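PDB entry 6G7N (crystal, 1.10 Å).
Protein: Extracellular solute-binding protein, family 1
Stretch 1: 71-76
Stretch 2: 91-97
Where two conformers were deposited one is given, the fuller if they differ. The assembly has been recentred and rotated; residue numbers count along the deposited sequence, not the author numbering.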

# COMPACT_ATOMS: atom_id res chain seq x y z
N ILE A 71 12.10 -16.48 -1.75
CA ILE A 71 11.76 -16.56 -3.17
C ILE A 71 12.30 -15.42 -4.03
O ILE A 71 12.01 -15.39 -5.24
CB ILE A 71 10.24 -16.71 -3.40
CG1 ILE A 71 9.46 -15.46 -2.97
CG2 ILE A 71 9.74 -17.98 -2.70
CD1 ILE A 71 8.10 -15.36 -3.61
N LEU A 72 13.08 -14.51 -3.44
CA LEU A 72 13.62 -13.36 -4.17
C LEU A 72 15.14 -13.39 -4.22
O LEU A 72 15.77 -13.99 -3.38
CB LEU A 72 13.14 -12.06 -3.52
CG LEU A 72 11.62 -11.86 -3.43
CD1 LEU A 72 11.26 -10.63 -2.62
CD2 LEU A 72 10.97 -11.82 -4.78
N GLN A 73 15.72 -12.72 -5.21
CA GLN A 73 17.16 -12.52 -5.28
C GLN A 73 17.49 -11.04 -5.37
O GLN A 73 16.74 -10.27 -5.95
CB GLN A 73 17.80 -13.28 -6.45
CG GLN A 73 17.31 -12.87 -7.83
CD GLN A 73 18.10 -13.55 -8.95
OE1 GLN A 73 19.30 -13.33 -9.08
NE2 GLN A 73 17.42 -14.36 -9.75
N PRO A 74 18.64 -10.65 -4.79
CA PRO A 74 18.96 -9.21 -4.77
C PRO A 74 19.42 -8.69 -6.12
O PRO A 74 20.14 -9.37 -6.84
CB PRO A 74 20.08 -9.12 -3.74
CG PRO A 74 20.75 -10.46 -3.82
CD PRO A 74 19.62 -11.43 -4.04
N ILE A 75 19.03 -7.46 -6.45
CA ILE A 75 19.36 -6.81 -7.70
C ILE A 75 20.00 -5.47 -7.44
O ILE A 75 19.43 -4.65 -6.72
CB ILE A 75 18.06 -6.62 -8.54
CG1 ILE A 75 17.38 -7.94 -8.85
CG2 ILE A 75 18.37 -5.83 -9.82
CD1 ILE A 75 18.17 -8.90 -9.66
N SER A 76 21.16 -5.23 -8.07
CA SER A 76 21.85 -3.96 -7.97
C SER A 76 21.79 -3.25 -9.32
O SER A 76 22.46 -3.65 -10.27
CB SER A 76 23.30 -4.17 -7.51
OG SER A 76 23.29 -4.60 -6.15
N PRO A 91 16.22 -2.47 1.88
CA PRO A 91 17.65 -2.20 2.13
C PRO A 91 18.58 -3.27 1.58
O PRO A 91 19.74 -2.97 1.28
CB PRO A 91 17.72 -2.13 3.66
CG PRO A 91 16.37 -1.62 4.04
CD PRO A 91 15.43 -2.34 3.12
N GLU A 92 18.07 -4.49 1.41
CA GLU A 92 18.85 -5.62 0.89
C GLU A 92 18.65 -5.83 -0.61
O GLU A 92 19.13 -6.82 -1.18
CB GLU A 92 18.49 -6.91 1.64
CG GLU A 92 18.83 -6.89 3.13
CD GLU A 92 18.33 -8.13 3.85
OE1 GLU A 92 19.00 -9.19 3.76
OE2 GLU A 92 17.26 -8.07 4.50
N LYS A 93 17.90 -4.94 -1.26
CA LYS A 93 17.74 -4.96 -2.72
C LYS A 93 16.95 -6.16 -3.22
O LYS A 93 17.06 -6.56 -4.38
CB LYS A 93 19.06 -4.81 -3.47
CG LYS A 93 19.93 -3.66 -2.97
CD LYS A 93 19.31 -2.27 -3.18
CE LYS A 93 20.24 -1.14 -2.73
NZ LYS A 93 20.41 -1.12 -1.26
N LEU A 94 16.09 -6.68 -2.36
CA LEU A 94 15.26 -7.84 -2.69
C LEU A 94 13.95 -7.49 -3.39
O LEU A 94 13.37 -8.33 -4.09
CB LEU A 94 15.00 -8.69 -1.45
CG LEU A 94 16.25 -9.38 -0.90
CD1 LEU A 94 15.98 -9.86 0.51
CD2 LEU A 94 16.68 -10.54 -1.80
N TRP A 95 13.46 -6.27 -3.18
CA TRP A 95 12.22 -5.82 -3.76
C TRP A 95 12.22 -4.30 -3.76
O TRP A 95 13.01 -3.66 -3.06
CB TRP A 95 10.98 -6.41 -3.03
CG TRP A 95 11.03 -6.31 -1.54
CD1 TRP A 95 11.37 -7.34 -0.70
CD2 TRP A 95 10.76 -5.18 -0.71
NE1 TRP A 95 11.35 -6.92 0.61
CE2 TRP A 95 11.00 -5.59 0.62
CE3 TRP A 95 10.40 -3.83 -0.95
CZ2 TRP A 95 10.89 -4.72 1.69
CZ3 TRP A 95 10.30 -2.98 0.11
CH2 TRP A 95 10.53 -3.41 1.41
N PHE A 96 11.29 -3.77 -4.53
CA PHE A 96 11.28 -2.34 -4.89
C PHE A 96 9.85 -1.88 -5.05
O PHE A 96 9.03 -2.58 -5.64
CB PHE A 96 12.00 -2.16 -6.26
CG PHE A 96 13.42 -2.67 -6.27
CD1 PHE A 96 13.67 -4.03 -6.51
CD2 PHE A 96 14.49 -1.86 -5.94
CE1 PHE A 96 14.96 -4.54 -6.46
CE2 PHE A 96 15.78 -2.38 -5.87
CZ PHE A 96 15.99 -3.71 -6.12
N GLY A 97 9.57 -0.66 -4.59
CA GLY A 97 8.28 -0.04 -4.86
C GLY A 97 8.21 0.61 -6.23
O GLY A 97 9.14 1.27 -6.64
O HOH W 1 14.65 -8.46 -6.62

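What does L72 find on the other stretch? I71 stays out of reach, but the CA-to-CB bond of L72 points toward stretch 2, and its side chain packs against W95 and L94, with L72 CD1 also 3.5 Å from the backbone oxygen L94 O. L72 CD1 lies 3.8 Å from W95 CD1, near the plane of the indole, so the methyl meets the ring at its edge. L72 CB also sits 4.2 Å from L94 CD2. These last two are dispersion contacts between carbon atoms, and both L72 and W95 are buried.

How does Q73 take part when its CA-to-CB bond points away from stretch 2? It contributes its backbone. Its carbonyl shares a water with the other stretch: water 1 donates to Q73 O and to L94 O, each at 2.8 Å. One small molecule thus satisfies two carbonyls, which as acceptors could not bond each other directly.

What can P74 offer without an amide hydrogen? P74 CA and L94 CA are the closest CA pair across the stretches, 4.5 Å apart. The proline ring gives an apolar surface: P74 CD approaches L94 CD2 to 3.8 Å. The side chain of L94, whose end comes nearer to stretch 1, therefore touches both L72 and P74. The proline CA, made slightly acidic by its neighbouring amides, directs a CA-H...O contact at K93 O, with P74 CA 3.3 Å from that oxygen.

Where is the direct hydrogen bond? It comes at I75, whose N donates to K93 O over 3.0 Å with an angle of 160°, a nearly straight geometry. The same carbonyl thus receives the I75 amide and the P74 CA-H. Beyond it, F96 brings its ring close: I75 CB is 4.3 Å from F96 CE1, while I75 O lies 3.6 Å from F96 CZ at the ring edge, where the partly positive ring hydrogens suit a carbonyl oxygen.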